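Local atomic coordinates of probable E3 ubiquitin-protein ligase HERC1 (Homo sapiens, PDB entry 4QT6), a protein that probably acts as an E3 ligase that attaches ubiquitin to target proteins, its SPRY domain likely serving in protein-protein recognition. Residues Lys25-Ala30 with Ser60-His65; Ser73-Tyr78 with Tyr137-Phe142. All coordinates share one frame; numbering follows the deposited sequence. Where two conformers were deposited one is given.

Contact 1: Lys25-Ala30 with Ser60-His65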
ATOM      1  N   LYS A  25       4.716 -14.653   2.351  1.00 25.34           N
ATOM      2  CA  LYS A  25       4.143 -13.402   1.840  1.00 24.38           C
ATOM      3  C   LYS A  25       2.911 -13.009   2.654  1.00 23.24           C
ATOM      4  O   LYS A  25       2.201 -13.856   3.210  1.00 23.01           O
ATOM      5  CB  LYS A  25       3.789 -13.543   0.367  1.00 24.47           C
ATOM      6  CG  LYS A  25       4.982 -13.871  -0.522  1.00 27.52           C
ATOM      7  CD  LYS A  25       4.562 -13.839  -1.972  1.00 31.42           C
ATOM      8  CE  LYS A  25       5.605 -14.416  -2.906  1.00 33.56           C
ATOM      9  NZ  LYS A  25       5.108 -14.275  -4.300  1.00 36.07           N
ATOM     10  N   GLY A  26       2.631 -11.703   2.730  1.00 21.36           N
ATOM     11  CA  GLY A  26       1.553 -11.269   3.611  1.00 20.47           C
ATOM     12  C   GLY A  26       1.028  -9.885   3.292  1.00 19.85           C
ATOM     13  O   GLY A  26       1.529  -9.230   2.380  1.00 19.28           O
ATOM     14  N   TYR A  27       0.039  -9.449   4.072  1.00 17.53           N
ATOM     15  CA  TYR A  27      -0.563  -8.121   3.896  1.00 17.22           C
ATOM     16  C   TYR A  27      -1.157  -7.633   5.201  1.00 17.86           C
ATOM     17  O   TYR A  27      -1.388  -8.396   6.139  1.00 17.28           O
ATOM     18  CB  TYR A  27      -1.661  -8.144   2.820  1.00 18.11           C
ATOM     19  CG  TYR A  27      -2.839  -9.006   3.189  1.00 17.86           C
ATOM     20  CD1 TYR A  27      -3.828  -8.537   4.035  1.00 19.09           C
ATOM     21  CD2 TYR A  27      -2.929 -10.307   2.747  1.00 19.18           C
ATOM     22  CE1 TYR A  27      -4.873  -9.344   4.431  1.00 21.31           C
ATOM     23  CE2 TYR A  27      -3.985 -11.104   3.100  1.00 19.81           C
ATOM     24  CZ  TYR A  27      -4.943 -10.634   3.954  1.00 22.10           C
ATOM     25  OH  TYR A  27      -6.008 -11.427   4.319  1.00 24.33           O
ATOM     26  N   GLY A  28      -1.434  -6.343   5.220  1.00 17.00           N
ATOM     27  CA  GLY A  28      -2.250  -5.765   6.265  1.00 16.86           C
ATOM     28  C   GLY A  28      -2.995  -4.535   5.774  1.00 16.81           C
ATOM     29  O   GLY A  28      -2.446  -3.717   5.043  1.00 16.01           O
ATOM     30  N   LEU A  29      -4.246  -4.448   6.196  1.00 16.29           N
ATOM     31  CA  LEU A  29      -5.125  -3.315   5.924  1.00 16.58           C
ATOM     32  C   LEU A  29      -5.316  -2.425   7.136  1.00 16.29           C
ATOM     33  O   LEU A  29      -5.267  -2.881   8.288  1.00 15.90           O
ATOM     34  CB  LEU A  29      -6.509  -3.788   5.464  1.00 16.59           C
ATOM     35  CG  LEU A  29      -6.651  -4.202   3.989  1.00 16.88           C
ATOM     36  CD1 LEU A  29      -5.709  -5.327   3.564  1.00 17.52           C
ATOM     37  CD2 LEU A  29      -8.103  -4.594   3.760  1.00 16.14           C
ATOM     38  N   ALA A  30      -5.617  -1.163   6.850  1.00 15.62           N
ATOM     39  CA  ALA A  30      -5.958  -0.205   7.882  1.00 16.57           C
ATOM     40  C   ALA A  30      -7.297  -0.544   8.519  1.00 17.33           C
ATOM     41  O   ALA A  30      -8.137  -1.253   7.946  1.00 17.49           O
ATOM     42  CB  ALA A  30      -5.983   1.192   7.316  1.00 16.94           C
ATOM     43  N   SER A  60      -6.916  -1.765  -0.763  1.00 16.83           N
ATOM     44  CA  SER A  60      -7.479  -3.107  -0.898  1.00 16.52           C
ATOM     45  C   SER A  60      -8.953  -3.147  -0.546  1.00 17.62           C
ATOM     46  O   SER A  60      -9.430  -2.441   0.362  1.00 17.27           O
ATOM     47  CB  SER A  60      -6.756  -4.083   0.020  1.00 16.96           C
ATOM     48  OG  SER A  60      -7.191  -5.417  -0.201  1.00 17.24           O
ATOM     49  N   ARG A  61      -9.649  -4.050  -1.234  1.00 17.82           N
ATOM     50  CA  ARG A  61     -10.940  -4.545  -0.790  1.00 19.50           C
ATOM     51  C   ARG A  61     -10.793  -5.431   0.422  1.00 18.92           C
ATOM     52  O   ARG A  61      -9.709  -5.975   0.689  1.00 19.24           O
ATOM     53  CB  ARG A  61     -11.565  -5.399  -1.895  1.00 22.06           C
ATOM     54  CG  ARG A  61     -11.952  -4.620  -3.114  1.00 23.46           C
ATOM     55  CD  ARG A  61     -12.541  -5.573  -4.140  1.00 24.49           C
ATOM     56  NE  ARG A  61     -13.274  -4.827  -5.158  1.00 25.23           N
ATOM     57  CZ  ARG A  61     -12.836  -4.531  -6.376  1.00 25.94           C
ATOM     58  NH1 ARG A  61     -11.646  -4.921  -6.840  1.00 24.00           N
ATOM     59  NH2 ARG A  61     -13.641  -3.855  -7.168  1.00 25.53           N
ATOM     60  N   TRP A  62     -11.899  -5.629   1.135  1.00 20.74           N
ATOM     61  CA  TRP A  62     -11.970  -6.623   2.193  1.00 23.21           C
ATOM     62  C   TRP A  62     -13.275  -7.404   2.029  1.00 23.62           C
ATOM     63  O   TRP A  62     -14.320  -6.775   1.869  1.00 24.32           O
ATOM     64  CB  TRP A  62     -11.939  -5.945   3.549  1.00 24.02           C
ATOM     65  CG  TRP A  62     -11.934  -6.929   4.671  1.00 26.67           C
ATOM     66  CD1 TRP A  62     -12.949  -7.186   5.539  1.00 29.47           C
ATOM     67  CD2 TRP A  62     -10.852  -7.787   5.045  1.00 26.22           C
ATOM     68  NE1 TRP A  62     -12.569  -8.166   6.427  1.00 32.56           N
ATOM     69  CE2 TRP A  62     -11.286  -8.546   6.145  1.00 28.79           C
ATOM     70  CE3 TRP A  62      -9.565  -7.982   4.556  1.00 25.66           C
ATOM     71  CZ2 TRP A  62     -10.475  -9.487   6.761  1.00 29.66           C
ATOM     72  CZ3 TRP A  62      -8.762  -8.913   5.166  1.00 28.16           C
ATOM     73  CH2 TRP A  62      -9.214  -9.643   6.264  1.00 29.04           C
ATOM     74  N   PRO A  63     -13.251  -8.745   2.066  1.00 26.85           N
ATOM     75  CA  PRO A  63     -12.087  -9.600   2.293  1.00 26.47           C
ATOM     76  C   PRO A  63     -11.105  -9.682   1.127  1.00 25.66           C
ATOM     77  O   PRO A  63     -11.418  -9.287   0.013  1.00 26.98           O
ATOM     78  CB  PRO A  63     -12.724 -10.987   2.514  1.00 29.40           C
ATOM     79  CG  PRO A  63     -13.982 -10.929   1.735  1.00 29.43           C
ATOM     80  CD  PRO A  63     -14.493  -9.531   1.940  1.00 29.34           C
ATOM     81  N   VAL A  64      -9.901 -10.146   1.427  1.00 26.13           N
ATOM     82  CA  VAL A  64      -8.852 -10.367   0.450  1.00 24.14           C
ATOM     83  C   VAL A  64      -8.907 -11.837   0.032  1.00 25.56           C
ATOM     84  O   VAL A  64      -8.859 -12.740   0.886  1.00 26.93           O
ATOM     85  CB  VAL A  64      -7.473 -10.047   1.063  1.00 23.83           C
ATOM     86  CG1 VAL A  64      -6.325 -10.521   0.178  1.00 23.88           C
ATOM     87  CG2 VAL A  64      -7.372  -8.545   1.307  1.00 24.15           C
ATOM     88  N   HIS A  65      -9.030 -12.076  -1.270  1.00 27.85           N
ATOM     89  CA  HIS A  65      -8.935 -13.439  -1.818  1.00 28.70           C
ATOM     90  C   HIS A  65      -7.639 -13.697  -2.573  1.00 31.01           C
ATOM     91  O   HIS A  65      -7.174 -14.837  -2.633  1.00 33.86           O
ATOM     92  CB  HIS A  65     -10.121 -13.698  -2.741  1.00 31.06           C
ATOM     93  CG  HIS A  65     -11.437 -13.652  -2.035  1.00 33.21           C
ATOM     94  ND1 HIS A  65     -12.394 -12.702  -2.306  1.00 35.58           N
ATOM     95  CD2 HIS A  65     -11.940 -14.418  -1.040  1.00 35.14           C
ATOM     96  CE1 HIS A  65     -13.437 -12.889  -1.517  1.00 35.53           C
ATOM     97  NE2 HIS A  65     -13.187 -13.926  -0.742  1.00 36.12           N
TER
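Tyr27 and Leu29, on strand 26-30 of the SPRY beta-sandwich, meet segment 60-65, the end of strand 55-60 and the loop after it. No hydrogen bond crosses the contact, which is held mainly by van der Waals and CH-pi packing. Val64 and Tyr27 reach toward each other tip to tip, with Val64 CG1 3.8 Å from Tyr27 CE2. The same methyl stands 4.2 Å from the centroid of the Tyr27 ring and 28° off its normal, a CH-pi contact over the face. Trp62 crosses Tyr27 at about a right angle, and Tyr27 OH lies at the indole edge, 3.8 Å from Trp62 CZ3. In the six-stranded antiparallel sheet, strands 26-30 and 55-60 are separated by strand 137-142, so Leu29 meets Ser60 across that middle strand, its CD1 3.9 Å from Ser60 CB. Leu29 CD2 turns to the loop, 3.7 Å from Arg61 O and against Trp62 CE3. With Ser60 OG anti to its backbone N (chi1 -174°), the hydroxyl donates to Arg61 O at 2.7 Å, on a lone pair in the carbonyl plane. The Trp62-Pro63 peptide is cis, and the flanking Trp62 and Val64 both pack on Tyr27. Arg61 NH2 forms a salt bridge with Asp132 OD1.

Contact 2: Ser73-Tyr78 with Tyr137-Phe142. With ARF (formamide), chain C.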
ATOM      1  N   SER A  73      -6.789  -8.461  -8.284  1.00 20.44           N
ATOM      2  CA  SER A  73      -7.775  -7.406  -8.539  1.00 21.15           C
ATOM      3  C   SER A  73      -8.450  -6.948  -7.243  1.00 21.47           C
ATOM      4  O   SER A  73      -9.320  -6.076  -7.276  1.00 22.54           O
ATOM      5  CB  SER A  73      -8.823  -7.916  -9.543  1.00 22.12           C
ATOM      6  OG  SER A  73      -8.211  -8.078 -10.826  1.00 24.41           O
ATOM      7  N   ASP A  74      -8.035  -7.516  -6.104  1.00 20.49           N
ATOM      8  CA  ASP A  74      -8.542  -7.054  -4.806  1.00 20.78           C
ATOM      9  C   ASP A  74      -7.808  -5.808  -4.343  1.00 19.06           C
ATOM     10  O   ASP A  74      -8.369  -5.027  -3.553  1.00 19.31           O
ATOM     11  CB  ASP A  74      -8.417  -8.144  -3.743  1.00 21.71           C
ATOM     12  CG  ASP A  74      -9.434  -9.243  -3.914  1.00 24.80           C
ATOM     13  OD1 ASP A  74     -10.529  -8.980  -4.477  1.00 27.36           O
ATOM     14  OD2 ASP A  74      -9.134 -10.362  -3.458  1.00 28.77           O
HETATM   15  N   MSE A  75      -6.590  -5.630  -4.835  1.00 18.11           N
HETATM   16  CA  MSE A  75      -5.697  -4.540  -4.419  1.00 17.90           C
HETATM   17  C   MSE A  75      -5.249  -3.718  -5.600  1.00 18.18           C
HETATM   18  O   MSE A  75      -5.232  -4.176  -6.756  1.00 17.92           O
HETATM   19  CB  MSE A  75      -4.469  -5.076  -3.679  1.00 18.82           C
HETATM   20  CG  MSE A  75      -4.869  -6.077  -2.601  1.00 19.06           C
HETATM   21 SE   MSE A  75      -3.243  -6.632  -1.612  1.00 22.99          SE
HETATM   22  CE  MSE A  75      -4.165  -7.119   0.042  1.00 22.07           C
ATOM     23  N   TRP A  76      -4.879  -2.495  -5.313  1.00 17.34           N
ATOM     24  CA  TRP A  76      -4.252  -1.582  -6.254  1.00 18.11           C
ATOM     25  C   TRP A  76      -2.921  -1.218  -5.616  1.00 18.70           C
ATOM     26  O   TRP A  76      -2.885  -0.601  -4.535  1.00 17.98           O
ATOM     27  CB  TRP A  76      -5.096  -0.315  -6.428  1.00 17.64           C
ATOM     28  CG  TRP A  76      -6.322  -0.422  -7.299  1.00 18.22           C
ATOM     29  CD1 TRP A  76      -6.439   0.047  -8.581  1.00 19.34           C
ATOM     30  CD2 TRP A  76      -7.602  -0.960  -6.955  1.00 18.64           C
ATOM     31  NE1 TRP A  76      -7.684  -0.202  -9.058  1.00 19.62           N
ATOM     32  CE2 TRP A  76      -8.439  -0.796  -8.089  1.00 19.04           C
ATOM     33  CE3 TRP A  76      -8.124  -1.597  -5.827  1.00 18.99           C
ATOM     34  CZ2 TRP A  76      -9.756  -1.233  -8.103  1.00 19.57           C
ATOM     35  CZ3 TRP A  76      -9.445  -2.020  -5.848  1.00 19.58           C
ATOM     36  CH2 TRP A  76     -10.249  -1.820  -6.977  1.00 19.55           C
ATOM     37  N   LEU A  77      -1.817  -1.616  -6.237  1.00 18.13           N
ATOM     38  CA  LEU A  77      -0.537  -1.633  -5.545  1.00 18.01           C
ATOM     39  C   LEU A  77       0.560  -0.908  -6.287  1.00 18.67           C
ATOM     40  O   LEU A  77       0.595  -0.873  -7.524  1.00 19.80           O
ATOM     41  CB  LEU A  77      -0.097  -3.065  -5.283  1.00 18.83           C
ATOM     42  CG  LEU A  77      -0.989  -3.881  -4.372  1.00 18.61           C
ATOM     43  CD1 LEU A  77      -0.569  -5.347  -4.377  1.00 19.12           C
ATOM     44  CD2 LEU A  77      -0.981  -3.317  -2.955  1.00 18.84           C
ATOM     45  N   TYR A  78       1.498  -0.387  -5.509  1.00 18.11           N
ATOM     46  CA  TYR A  78       2.634   0.401  -5.969  1.00 19.13           C
ATOM     47  C   TYR A  78       3.876  -0.209  -5.305  1.00 20.61           C
ATOM     48  O   TYR A  78       3.994  -0.297  -4.071  1.00 20.48           O
ATOM     49  CB  TYR A  78       2.382   1.887  -5.616  1.00 18.20           C
ATOM     50  CG  TYR A  78       3.458   2.913  -5.838  1.00 18.97           C
ATOM     51  CD1 TYR A  78       4.360   2.799  -6.887  1.00 19.36           C
ATOM     52  CD2 TYR A  78       3.501   4.078  -5.058  1.00 19.30           C
ATOM     53  CE1 TYR A  78       5.340   3.767  -7.081  1.00 20.89           C
ATOM     54  CE2 TYR A  78       4.466   5.052  -5.259  1.00 21.12           C
ATOM     55  CZ  TYR A  78       5.374   4.897  -6.288  1.00 21.08           C
ATOM     56  OH  TYR A  78       6.341   5.878  -6.465  1.00 21.98           O
ATOM     57  N   TYR A 137      -9.599   0.121   1.664  1.00 15.98           N
ATOM     58  CA  TYR A 137      -8.772   0.350   2.850  1.00 16.44           C
ATOM     59  C   TYR A 137      -7.346   0.571   2.417  1.00 16.10           C
ATOM     60  O   TYR A 137      -6.822  -0.187   1.619  1.00 16.54           O
ATOM     61  CB  TYR A 137      -8.779  -0.864   3.783  1.00 16.64           C
ATOM     62  CG  TYR A 137     -10.128  -1.258   4.283  1.00 16.51           C
ATOM     63  CD1 TYR A 137     -11.016  -1.983   3.467  1.00 18.62           C
ATOM     64  CD2 TYR A 137     -10.535  -0.927   5.557  1.00 17.78           C
ATOM     65  CE1 TYR A 137     -12.271  -2.329   3.927  1.00 19.31           C
ATOM     66  CE2 TYR A 137     -11.798  -1.278   6.011  1.00 19.66           C
ATOM     67  CZ  TYR A 137     -12.641  -1.991   5.192  1.00 19.92           C
ATOM     68  OH  TYR A 137     -13.890  -2.335   5.682  1.00 23.42           O
ATOM     69  N   PRO A 138      -6.677   1.582   2.980  1.00 15.75           N
ATOM     70  CA  PRO A 138      -5.209   1.625   2.868  1.00 14.89           C
ATOM     71  C   PRO A 138      -4.575   0.286   3.225  1.00 15.22           C
ATOM     72  O   PRO A 138      -5.041  -0.392   4.151  1.00 16.09           O
ATOM     73  CB  PRO A 138      -4.818   2.717   3.869  1.00 15.02           C
ATOM     74  CG  PRO A 138      -6.010   3.605   3.919  1.00 15.19           C
ATOM     75  CD  PRO A 138      -7.207   2.713   3.778  1.00 15.01           C
ATOM     76  N   CYS A 139      -3.564  -0.128   2.471  1.00 14.86           N
ATOM     77  CA  CYS A 139      -2.914  -1.428   2.695  1.00 15.59           C
ATOM     78  C   CYS A 139      -1.466  -1.451   2.328  1.00 15.45           C
ATOM     79  O   CYS A 139      -0.983  -0.626   1.582  1.00 15.57           O
ATOM     80  CB  CYS A 139      -3.606  -2.543   1.920  1.00 16.76           C
ATOM     81  SG  CYS A 139      -3.359  -2.510   0.145  1.00 17.37           S
ATOM     82  N   VAL A 140      -0.800  -2.462   2.864  1.00 15.53           N
ATOM     83  CA  VAL A 140       0.588  -2.774   2.588  1.00 16.67           C
ATOM     84  C   VAL A 140       0.621  -4.264   2.325  1.00 17.50           C
ATOM     85  O   VAL A 140      -0.089  -5.027   2.989  1.00 17.69           O
ATOM     86  CB  VAL A 140       1.464  -2.408   3.805  1.00 17.62           C
ATOM     87  CG1 VAL A 140       2.891  -2.872   3.614  1.00 17.91           C
ATOM     88  CG2 VAL A 140       1.402  -0.911   4.057  1.00 16.28           C
HETATM   89  N   MSE A 141       1.427  -4.679   1.350  0.65 17.91           N
HETATM   90  CA  MSE A 141       1.626  -6.106   1.052  0.65 19.38           C
HETATM   91  C   MSE A 141       3.111  -6.357   0.961  1.00 19.37           C
HETATM   92  O   MSE A 141       3.840  -5.499   0.469  1.00 20.63           O
HETATM   93  CB  MSE A 141       0.898  -6.383  -0.269  0.65 21.14           C
HETATM   94  CG  MSE A 141       0.806  -7.836  -0.726  0.65 22.68           C
HETATM   95 SE   MSE A 141       2.390  -8.436  -1.747  0.65 27.09          SE
HETATM   96  CE  MSE A 141       2.977  -6.770  -2.604  0.65 28.00           C
ATOM     97  N   PHE A 142       3.559  -7.520   1.428  1.00 19.11           N
ATOM     98  CA  PHE A 142       4.946  -7.926   1.303  1.00 19.45           C
ATOM     99  C   PHE A 142       5.035  -9.217   0.497  1.00 19.81           C
ATOM    100  O   PHE A 142       4.362 -10.192   0.830  1.00 20.49           O
ATOM    101  CB  PHE A 142       5.537  -8.159   2.688  1.00 18.74           C
ATOM    102  CG  PHE A 142       5.410  -6.985   3.622  1.00 18.83           C
ATOM    103  CD1 PHE A 142       6.179  -5.832   3.441  1.00 18.18           C
ATOM    104  CD2 PHE A 142       4.544  -7.054   4.715  1.00 18.11           C
ATOM    105  CE1 PHE A 142       6.057  -4.767   4.311  1.00 18.43           C
ATOM    106  CE2 PHE A 142       4.422  -5.976   5.597  1.00 17.89           C
ATOM    107  CZ  PHE A 142       5.173  -4.841   5.380  1.00 18.04           C
TER
HETATM  108  N   ARF C2202       5.255   8.447  -7.249  0.50 24.39           N
HETATM  109  C   ARF C2202       5.689   9.269  -8.213  0.50 25.80           C
HETATM  110  O   ARF C2202       6.625   8.924  -8.923  0.50 25.66           O
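The rings of Tyr78 and Trp76 lie on the face of strand 75-79 turned to the second sheet, opposite to Met75 and Leu77, which meet Cys139 and Met141: Tyr78 stacks with Phe117 and meets Phe98 with the planes inclined, while Trp76 stacks with His87 and has Phe128 in an edge-to-face arrangement. The fold element is one face of the antiparallel SPRY sheet, in which strand 55-60 runs between strands 75-79 and 137-142. The axes of the short segments 75-78 and 137-142 approach to 8.4 Å, which fits two strands with one between them, and their 64° angle reflects the twist of the sheet; the side-chain contacts show that the middle strand is bridged. Pro138 and Val140 touch strand 38-47 of the other sheet; Cys139 and Met141 point instead toward Met75 and Leu77. Formamide N lies oblique to the Tyr78 ring and donates to Tyr78 OH over 2.9 Å in a nearly straight bond (167°). Tyr78 OH is also hydrogen-bonded to Ser96 O, and formamide to Ser96 N. An alanine in place of Tyr78 would probably leave formamide N and Ser96 O without this hydroxyl partner and Phe117 without its stacked ring. Met75, a selenomethionine, brings its SE 4.5 Å from Cys139 SG. Cys139 SG, set between its backbone N and carbonyl carbon (chi1 72°), lies 4.0 Å from Leu77 CD2.

Contact 2 is core: all four of its touching residues are buried. Contact 1 is only partly buried, with Trp62 exposed on the loop. Both use the same six-stranded sheet, where strands 26-30 and 137-142 are neighbours, and their centres are 7 Å apart. Met75 joins them through its packing on Tyr27, Ser60 and Val64, and Cys139 touches Leu29. Polar ties also connect them: His65 N with Asp74 OD2, and the backbone pair Gly26 O with Phe142 N. Their chemistry differs with their place: aromatic and aliphatic groups meet where the loop after strand 55-60 packs on strand 26-30, whereas methionine (here selenomethionine), cysteine and leucine side chains meet within contact 2.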